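Local structure of general odorant-binding protein 28a (Drosophila melanogaster, 6QQ4) at residues Lys8-Ala13 / Gln28-Lys33; Ser15-Val20 / Lys42-Cys47; Ser37-Lys42 / Pro97-Glu102. The protein probably binds small odorants or pheromones as a secreted carrier of the PBP/GOBP family, and is involved in detecting the floral odour beta-ionone. All coordinates share one frame; numbering follows the deposited sequence.

In the fold
Helix 39-52 takes part in interactions 2 and 3, and helix 2-20 in interactions 1 and 2. Interaction 1 (8-13 with 28-33) is partly buried and wholly apolar, with methionines filling the space between two successive helices. Interaction 2 (15-20 with 42-47), also partly buried, adds a disulfide to its apolar packing; it adjoins interaction 1 where Leu44 meets Ala13 and Met30. Interaction 3 (37-42 with 97-102) lies at the surface, where a tyrosine-aspartate hydrogen bond and helix caps add polar chemistry to a sulfur-aromatic contact. The Cys43-Cys101 disulfide joins interactions 2 and 3, while Glu29 and Ser37 link interactions 1 and 3.

Interaction 1: Lys8-Ala13 / Gln28-Lys33; sequences KLMESA and QEMVKK
Met30 reaches from helix 24-31 across to helix 2-20, laying its sulfur and terminal methyl over the apolar face formed by Leu9, Met10 and Ala13. Its CB already points at the facing helix, and a bend at the last torsion (chi3 71°) turns CE toward Leu9 and Met10. There Met30 CE meets Leu9 CD2 at 3.8 Å, the two side chains crossing at about a right angle. Met10, from the same helix as Leu9, meets that methyl too: Met10 CE lies 3.8 Å from Met30 CE, and the two thioether chains slide past each other in opposite directions. One turn beyond Leu9, Ala13 CB packs 3.9 Å from Met30 SD.

Met10 does not set out straight at its partners. Its CG is anti to the carbonyl carbon (chi1 -76°), and further bends at chi2 and chi3 bring its end nearer to the other helix. On the way it crosses Val31 at about a right angle. Packing is tight here, with Met10 CG 3.5 Å from Val31 CG1; the still shorter approach of Met10 SD to the same methyl, 3.2 Å, is doubtful in detail.

Just beyond, Lys33 takes a positive phi and its N donates to Met30 O at 2.9 Å, ending helix 24-31 in a Schellman motif. Helix 39-52 lies against the same residues: Leu9 touches Ile52, Ala13 touches Val48 and Met30 touches Arg45. A bound pentaethylene glycol, probably from the crystallisation liquor, sits about 6 Å from the Leu9 side chain and may mark a pocket. Apolar packing between these first two consecutive helices belongs to the all-helical PBP/GOBP fold of insect odorant-binding proteins.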
loop_
_atom_site.group_PDB
_atom_site.type_symbol
_atom_site.label_atom_id
_atom_site.label_comp_id
_atom_site.label_asym_id
_atom_site.label_seq_id
_atom_site.Cartn_x
_atom_site.Cartn_y
_atom_site.Cartn_z
ATOM N N LYS A 8 -0.326 10.654 -5.974
ATOM C CA LYS A 8 -1.519 9.974 -6.468
ATOM C C LYS A 8 -2.164 9.157 -5.358
ATOM O O LYS A 8 -3.382 9.088 -5.243
ATOM C CB LYS A 8 -1.180 9.058 -7.649
ATOM N N LEU A 9 -1.328 8.536 -4.543
ATOM C CA LEU A 9 -1.811 7.703 -3.455
ATOM C C LEU A 9 -2.574 8.544 -2.447
ATOM O O LEU A 9 -3.543 8.081 -1.842
ATOM C CB LEU A 9 -0.644 6.992 -2.769
ATOM C CG LEU A 9 -0.903 5.562 -2.305
ATOM C CD1 LEU A 9 -0.758 4.626 -3.485
ATOM C CD2 LEU A 9 0.040 5.165 -1.175
ATOM N N MET A 10 -2.133 9.785 -2.271
ATOM C CA MET A 10 -2.744 10.665 -1.280
ATOM C C MET A 10 -4.075 11.216 -1.750
ATOM O O MET A 10 -4.967 11.448 -0.934
ATOM C CB MET A 10 -1.795 11.802 -0.911
ATOM C CG MET A 10 -0.690 11.327 0.003
ATOM S SD MET A 10 -1.328 10.182 1.275
ATOM C CE MET A 10 -0.364 8.719 0.925
ATOM N N GLU A 11 -4.212 11.413 -3.060
ATOM C CA GLU A 11 -5.492 11.801 -3.632
ATOM C C GLU A 11 -6.487 10.671 -3.424
ATOM O O GLU A 11 -7.614 10.886 -2.990
ATOM C CB GLU A 11 -5.370 12.106 -5.125
ATOM C CG GLU A 11 -4.341 13.158 -5.500
ATOM C CD GLU A 11 -4.139 13.245 -7.010
ATOM O OE1 GLU A 11 -5.149 13.338 -7.747
ATOM O OE2 GLU A 11 -2.971 13.190 -7.462
ATOM N N SER A 12 -6.058 9.463 -3.757
ATOM C CA SER A 12 -6.887 8.290 -3.558
ATOM C C SER A 12 -7.249 8.170 -2.077
ATOM O O SER A 12 -8.409 7.979 -1.720
ATOM C CB SER A 12 -6.161 7.042 -4.060
ATOM O OG SER A 12 -6.930 5.886 -3.827
ATOM N N ALA A 13 -6.258 8.328 -1.210
ATOM C CA ALA A 13 -6.509 8.228 0.217
ATOM C C ALA A 13 -7.493 9.291 0.712
ATOM O O ALA A 13 -8.278 9.044 1.630
ATOM C CB ALA A 13 -5.199 8.315 0.981
ATOM N N GLN A 28 -1.662 11.357 7.517
ATOM C CA GLN A 28 -0.251 11.709 7.721
ATOM C C GLN A 28 0.610 10.469 7.955
ATOM O O GLN A 28 1.707 10.352 7.400
ATOM C CB GLN A 28 -0.099 12.696 8.886
ATOM C CG GLN A 28 0.698 13.953 8.516
ATOM C CD GLN A 28 0.535 15.078 9.528
ATOM O OE1 GLN A 28 -0.542 15.267 10.099
ATOM N NE2 GLN A 28 1.606 15.833 9.752
ATOM N N GLU A 29 0.107 9.526 8.746
ATOM C CA GLU A 29 0.815 8.260 8.919
ATOM C C GLU A 29 1.090 7.575 7.583
ATOM O O GLU A 29 2.153 6.983 7.391
ATOM C CB GLU A 29 0.033 7.319 9.838
ATOM C CG GLU A 29 -0.102 7.853 11.229
ATOM C CD GLU A 29 -0.679 6.845 12.206
ATOM O OE1 GLU A 29 -1.399 5.915 11.784
ATOM O OE2 GLU A 29 -0.391 6.986 13.406
ATOM N N MET A 30 0.142 7.653 6.658
ATOM C CA MET A 30 0.329 7.049 5.341
ATOM C C MET A 30 1.440 7.714 4.530
ATOM O O MET A 30 2.298 7.017 3.987
ATOM C CB MET A 30 -0.957 7.105 4.526
ATOM C CG MET A 30 -1.903 5.950 4.690
ATOM S SD MET A 30 -3.158 5.973 3.372
ATOM C CE MET A 30 -2.204 5.520 1.929
ATOM N N VAL A 31 1.415 9.050 4.426
ATOM C CA VAL A 31 2.401 9.756 3.600
ATOM C C VAL A 31 3.795 9.488 4.115
ATOM O O VAL A 31 4.753 9.426 3.345
ATOM C CB VAL A 31 2.201 11.313 3.555
ATOM C CG1 VAL A 31 0.863 11.664 3.071
ATOM C CG2 VAL A 31 2.426 11.963 4.901
ATOM N N LYS A 32 3.894 9.313 5.427
ATOM C CA LYS A 32 5.171 9.157 6.098
ATOM C C LYS A 32 5.568 7.693 6.128
ATOM O O LYS A 32 6.610 7.342 6.677
ATOM C CB LYS A 32 5.100 9.731 7.516
ATOM C CG LYS A 32 4.780 11.222 7.562
ATOM C CD LYS A 32 4.565 11.695 8.991
ATOM C CE LYS A 32 4.309 13.197 9.058
ATOM N NZ LYS A 32 3.971 13.656 10.441
ATOM N N LYS A 33 4.732 6.854 5.529
ATOM C CA LYS A 33 4.994 5.425 5.435
ATOM C C LYS A 33 5.252 4.808 6.803
ATOM O O LYS A 33 6.242 4.121 7.014
ATOM C CB LYS A 33 6.170 5.163 4.490
ATOM C CG LYS A 33 5.825 5.455 3.021
ATOM C CD LYS A 33 6.935 6.228 2.337
ATOM C CE LYS A 33 6.477 6.812 1.011
ATOM N NZ LYS A 33 7.523 7.694 0.422
#

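Interaction 2: Ser15-Val20 / Lys42-Cys47; sequences SCMPEV and KCLRAC
Cys16 and Cys47 are joined by a disulfide, SG to SG 2.0 Å, that bridges helix 2-20 and helix 39-52. Its chi3 of -79° gives the bridge a left-handed twist. Both CB atoms point at the opposite segment, and Cys47 SG is anti to its own backbone N (chi1 -179°), which carries the sulfur across to Cys16.

Apolar packing extends from the bridge along both helices. Leu44 CD1 lies 3.6 Å from Cys16 CB and 3.9 Å from Met17 CG, so this one methyl touches both the cystine and the base of the methionine. Met17 itself sets out away from helix 39-52, and its side chain goes on to touch Leu27 of helix 24-31. Val20 uses its two methyls separately: CG1 rests 3.8 Å from Cys43 CB, while Val20 CG2 lies against the Leu44 backbone, 3.8 Å from Leu44 N.

The polar contribution is slight. Glu19 brings its carboxylate back beside the bridge, with OE2 3.7 Å from Cys47 SG, a plain van der Waals contact.

The axes of the two helical segments approach to 9.0 Å with 131° between their directions; segment 15-20 is kinked at Pro18, whose N has no hydrogen to donate, and at Glu19, whose N makes a weak bond to Cys16 O. Cys43, one turn before Cys47, is bonded in turn to Cys101, so helix 39-52 is tied at two points one turn apart, to helix 2-20 and to helix 100-117: a pattern characteristic of the six-cysteine, three-disulfide scaffold of classic insect odorant-binding proteins.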
loop_
_atom_site.group_PDB
_atom_site.type_symbol
_atom_site.label_atom_id
_atom_site.label_comp_id
_atom_site.label_asym_id
_atom_site.label_seq_id
_atom_site.Cartn_x
_atom_site.Cartn_y
_atom_site.Cartn_z
ATOM N N SER A 15 -10.029 10.574 -0.964
ATOM C CA SER A 15 -11.395 10.218 -1.339
ATOM C C SER A 15 -11.874 8.961 -0.589
ATOM O O SER A 15 -13.076 8.714 -0.469
ATOM C CB SER A 15 -11.500 10.021 -2.853
ATOM O OG SER A 15 -10.571 9.057 -3.305
ATOM N N CYS A 16 -10.928 8.185 -0.073
ATOM C CA CYS A 16 -11.244 7.023 0.758
ATOM C C CYS A 16 -11.584 7.360 2.222
ATOM O O CYS A 16 -12.306 6.614 2.871
ATOM C CB CYS A 16 -10.072 6.047 0.750
ATOM S SG CYS A 16 -10.026 4.910 -0.602
ATOM N N MET A 17 -11.040 8.461 2.737
ATOM C CA MET A 17 -11.160 8.822 4.156
ATOM C C MET A 17 -12.585 8.844 4.750
ATOM O O MET A 17 -12.804 8.314 5.852
ATOM C CB MET A 17 -10.514 10.202 4.399
ATOM C CG MET A 17 -9.004 10.206 4.519
ATOM S SD MET A 17 -8.341 11.879 4.732
ATOM C CE MET A 17 -9.258 12.425 6.168
ATOM N N PRO A 18 -13.551 9.490 4.058
ATOM C CA PRO A 18 -14.879 9.575 4.678
ATOM C C PRO A 18 -15.581 8.230 4.803
ATOM O O PRO A 18 -16.343 8.030 5.734
ATOM C CB PRO A 18 -15.658 10.495 3.720
ATOM C CG PRO A 18 -14.615 11.282 3.008
ATOM C CD PRO A 18 -13.466 10.329 2.843
ATOM N N GLU A 19 -15.330 7.305 3.891
ATOM C CA GLU A 19 -16.058 6.053 3.962
ATOM C C GLU A 19 -15.496 5.093 5.040
ATOM O O GLU A 19 -16.126 4.090 5.383
ATOM C CB GLU A 19 -16.098 5.396 2.584
ATOM C CG GLU A 19 -14.786 4.933 2.048
ATOM C CD GLU A 19 -14.907 4.503 0.606
ATOM O OE1 GLU A 19 -14.944 5.391 -0.272
ATOM O OE2 GLU A 19 -14.994 3.282 0.359
ATOM N N VAL A 20 -14.341 5.413 5.613
ATOM C CA VAL A 20 -13.866 4.623 6.746
ATOM C C VAL A 20 -13.721 5.509 7.987
ATOM O O VAL A 20 -13.203 5.084 9.027
ATOM C CB VAL A 20 -12.540 3.909 6.416
ATOM C CG1 VAL A 20 -12.714 3.019 5.173
ATOM C CG2 VAL A 20 -11.414 4.903 6.219
ATOM N N LYS A 42 -6.028 1.546 9.106
ATOM C CA LYS A 42 -5.882 0.259 8.414
ATOM C C LYS A 42 -6.943 0.107 7.321
ATOM O O LYS A 42 -6.672 -0.413 6.217
ATOM C CB LYS A 42 -6.008 -0.906 9.389
ATOM C CG LYS A 42 -4.933 -0.957 10.469
ATOM C CD LYS A 42 -5.142 -2.187 11.348
ATOM C CE LYS A 42 -4.135 -2.222 12.469
ATOM N NZ LYS A 42 -4.413 -3.389 13.374
ATOM N N CYS A 43 -8.163 0.536 7.632
ATOM C CA CYS A 43 -9.224 0.444 6.642
ATOM C C CYS A 43 -8.980 1.493 5.537
ATOM O O CYS A 43 -9.315 1.265 4.382
ATOM C CB CYS A 43 -10.602 0.626 7.284
ATOM S SG CYS A 43 -11.160 -0.768 8.300
ATOM N N LEU A 44 -8.404 2.640 5.891
ATOM C CA LEU A 44 -8.057 3.631 4.872
ATOM C C LEU A 44 -7.103 2.968 3.879
ATOM O O LEU A 44 -7.305 2.985 2.671
ATOM C CB LEU A 44 -7.426 4.879 5.494
ATOM C CG LEU A 44 -6.881 5.947 4.534
ATOM C CD1 LEU A 44 -7.995 6.512 3.656
ATOM C CD2 LEU A 44 -6.186 7.059 5.299
ATOM N N ARG A 45 -6.080 2.331 4.411
ATOM C CA ARG A 45 -5.109 1.651 3.577
ATOM C C ARG A 45 -5.713 0.552 2.716
ATOM O O ARG A 45 -5.316 0.401 1.560
ATOM C CB ARG A 45 -3.992 1.104 4.453
ATOM C CG ARG A 45 -3.147 2.258 4.969
ATOM C CD ARG A 45 -2.335 1.906 6.188
ATOM N NE ARG A 45 -1.853 3.118 6.849
ATOM C CZ ARG A 45 -0.614 3.272 7.307
ATOM N NH1 ARG A 45 0.268 2.277 7.174
ATOM N NH2 ARG A 45 -0.263 4.414 7.888
ATOM N N ALA A 46 -6.684 -0.189 3.242
ATOM C CA ALA A 46 -7.376 -1.209 2.436
ATOM C C ALA A 46 -8.084 -0.575 1.246
ATOM O O ALA A 46 -8.060 -1.104 0.145
ATOM C CB ALA A 46 -8.379 -1.980 3.279
ATOM N N CYS A 47 -8.713 0.565 1.498
ATOM C CA CYS A 47 -9.486 1.270 0.483
ATOM C C CYS A 47 -8.577 1.779 -0.643
ATOM O O CYS A 47 -8.921 1.705 -1.821
ATOM C CB CYS A 47 -10.258 2.428 1.119
ATOM S SG CYS A 47 -11.297 3.405 -0.036
#

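Interaction 3: Ser37-Lys42 / Pro97-Glu102; sequences STYAGK and PDDHCE
Tyr39 presents the edge of its ring to Asp99 OD2, which lies in the ring plane beyond the hydroxyl, and, in the Glu102 conformer described, to Glu102 CG, near that plane and 4.0 Å from Tyr39 CE1. Cys101 approaches obliquely, its SG 5.0 Å from the Tyr39 ring centroid in a sulfur-aromatic contact and its CB beside CZ. Tyrosine and aspartate meet tip to tip: Tyr39 OH donates to the syn lone pair of Asp99 OD2 at 2.6 Å, and the carboxylate plane stands 83° from the ring. Tyr39 CG is anti to the backbone N (chi1 -176°), an orientation that starts the ring on its way to helix 100-117.

The other oxygen of the carboxylate is also engaged. Asp99 is the N-cap of that helix: OD1 accepts from Glu102 N at 3.1 Å, a donor 47° above the carboxylate plane, and more weakly from Cys101 N. The helix start would tend to stabilise a negative charge there. Thr38 caps helix 39-52 likewise, its OG1 accepting from Gly41 N at 3.1 Å. Two helix N-termini thus meet beside the Cys43-Cys101 disulfide, one of the three cross-links of the PBP/GOBP fold, and Lys42 packs its CB 3.6 Å from Cys101 O.

Beyond CG the Lys42 chain is extended, and in the same Glu102 conformer NZ comes within 4.6 Å of Glu102 OE2. A water lies between the two charged groups, accepting from Lys42 NZ and donating to Glu102 OE2 at 2.8 Å; the bridge remains tentative, because its lysine leg is unusually short and Glu102 has two conformers.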
loop_
_atom_site.group_PDB
_atom_site.type_symbol
_atom_site.label_atom_id
_atom_site.label_comp_id
_atom_site.label_asym_id
_atom_site.label_seq_id
_atom_site.Cartn_x
_atom_site.Cartn_y
_atom_site.Cartn_z
ATOM N N SER A 37 -1.775 3.511 13.199
ATOM C CA SER A 37 -1.954 3.439 14.648
ATOM C C SER A 37 -3.429 3.303 15.033
ATOM O O SER A 37 -3.744 3.133 16.204
ATOM C CB SER A 37 -1.345 4.670 15.331
ATOM O OG SER A 37 -2.042 5.843 14.970
ATOM N N THR A 38 -4.327 3.367 14.049
ATOM C CA THR A 38 -5.764 3.183 14.284
ATOM C C THR A 38 -6.349 2.188 13.289
ATOM O O THR A 38 -5.783 1.977 12.221
ATOM C CB THR A 38 -6.557 4.518 14.168
ATOM O OG1 THR A 38 -6.612 4.929 12.805
ATOM C CG2 THR A 38 -5.897 5.641 14.991
ATOM N N TYR A 39 -7.484 1.583 13.640
ATOM C CA TYR A 39 -8.171 0.620 12.769
ATOM C C TYR A 39 -8.686 1.289 11.500
ATOM O O TYR A 39 -8.615 0.720 10.408
ATOM C CB TYR A 39 -9.322 -0.043 13.527
ATOM C CG TYR A 39 -10.041 -1.123 12.768
ATOM C CD1 TYR A 39 -9.457 -2.371 12.570
ATOM C CD2 TYR A 39 -11.302 -0.899 12.250
ATOM C CE1 TYR A 39 -10.107 -3.353 11.868
ATOM C CE2 TYR A 39 -11.968 -1.872 11.561
ATOM C CZ TYR A 39 -11.373 -3.089 11.359
ATOM O OH TYR A 39 -12.075 -4.035 10.652
ATOM N N ALA A 40 -9.227 2.494 11.658
ATOM C CA ALA A 40 -9.701 3.277 10.523
ATOM C C ALA A 40 -8.574 3.532 9.523
ATOM O O ALA A 40 -8.788 3.509 8.315
ATOM C CB ALA A 40 -10.291 4.597 11.008
ATOM N N GLY A 41 -7.372 3.792 10.036
ATOM C CA GLY A 41 -6.209 3.970 9.190
ATOM C C GLY A 41 -5.855 2.688 8.451
ATOM O O GLY A 41 -5.418 2.723 7.308
ATOM N N LYS A 42 -6.028 1.546 9.106
ATOM C CA LYS A 42 -5.882 0.259 8.414
ATOM C C LYS A 42 -6.943 0.107 7.321
ATOM O O LYS A 42 -6.672 -0.413 6.217
ATOM C CB LYS A 42 -6.008 -0.906 9.389
ATOM C CG LYS A 42 -4.933 -0.957 10.469
ATOM C CD LYS A 42 -5.142 -2.187 11.348
ATOM C CE LYS A 42 -4.135 -2.222 12.469
ATOM N NZ LYS A 42 -4.413 -3.389 13.374
ATOM N N PRO A 97 -5.000 -11.779 8.045
ATOM C CA PRO A 97 -6.325 -12.131 8.574
ATOM C C PRO A 97 -7.427 -12.018 7.534
ATOM O O PRO A 97 -7.213 -11.426 6.484
ATOM C CB PRO A 97 -6.553 -11.102 9.683
ATOM C CG PRO A 97 -5.203 -10.442 9.921
ATOM C CD PRO A 97 -4.528 -10.496 8.583
ATOM N N ASP A 98 -8.605 -12.538 7.851
ATOM C CA ASP A 98 -9.747 -12.477 6.938
ATOM C C ASP A 98 -10.308 -11.058 6.853
ATOM O O ASP A 98 -10.896 -10.665 5.848
ATOM C CB ASP A 98 -10.841 -13.444 7.392
ATOM C CG ASP A 98 -10.404 -14.906 7.319
ATOM O OD1 ASP A 98 -9.634 -15.272 6.398
ATOM O OD2 ASP A 98 -10.849 -15.685 8.188
ATOM N N ASP A 99 -10.132 -10.298 7.925
ATOM C CA ASP A 99 -10.490 -8.883 7.950
ATOM C C ASP A 99 -9.620 -8.108 6.946
ATOM O O ASP A 99 -8.400 -8.081 7.080
ATOM C CB ASP A 99 -10.320 -8.331 9.371
ATOM C CG ASP A 99 -10.733 -6.865 9.500
ATOM O OD1 ASP A 99 -10.303 -6.031 8.689
ATOM O OD2 ASP A 99 -11.481 -6.538 10.428
ATOM N N HIS A 100 -10.248 -7.479 5.955
ATOM C CA HIS A 100 -9.513 -6.852 4.848
ATOM C C HIS A 100 -8.713 -5.619 5.290
ATOM O O HIS A 100 -7.660 -5.297 4.727
ATOM C CB HIS A 100 -10.484 -6.466 3.723
ATOM C CG HIS A 100 -11.102 -7.641 3.023
ATOM N ND1 HIS A 100 -11.853 -7.511 1.874
ATOM C CD2 HIS A 100 -11.069 -8.968 3.300
ATOM C CE1 HIS A 100 -12.264 -8.706 1.478
ATOM N NE2 HIS A 100 -11.808 -9.605 2.331
ATOM N N CYS A 101 -9.219 -4.930 6.298
ATOM C CA CYS A 101 -8.519 -3.777 6.823
ATOM C C CYS A 101 -7.217 -4.234 7.455
ATOM O O CYS A 101 -6.154 -3.690 7.154
ATOM C CB CYS A 101 -9.395 -3.025 7.826
ATOM S SG CYS A 101 -10.917 -2.412 7.105
ATOM N N GLU A 102 -7.310 -5.251 8.315
ATOM C CA GLU A 102 -6.126 -5.810 8.952
ATOM C C GLU A 102 -5.219 -6.525 7.925
ATOM O O GLU A 102 -3.997 -6.542 8.080
ATOM C CB GLU A 102 -6.539 -6.756 10.092
ATOM C CG GLU A 102 -7.121 -6.001 11.293
ATOM C CD GLU A 102 -7.747 -6.894 12.364
ATOM O OE1 GLU A 102 -8.032 -8.078 12.102
ATOM O OE2 GLU A 102 -7.947 -6.396 13.490
HETATM O O HOH W 1 -6.391 -4.385 14.593
#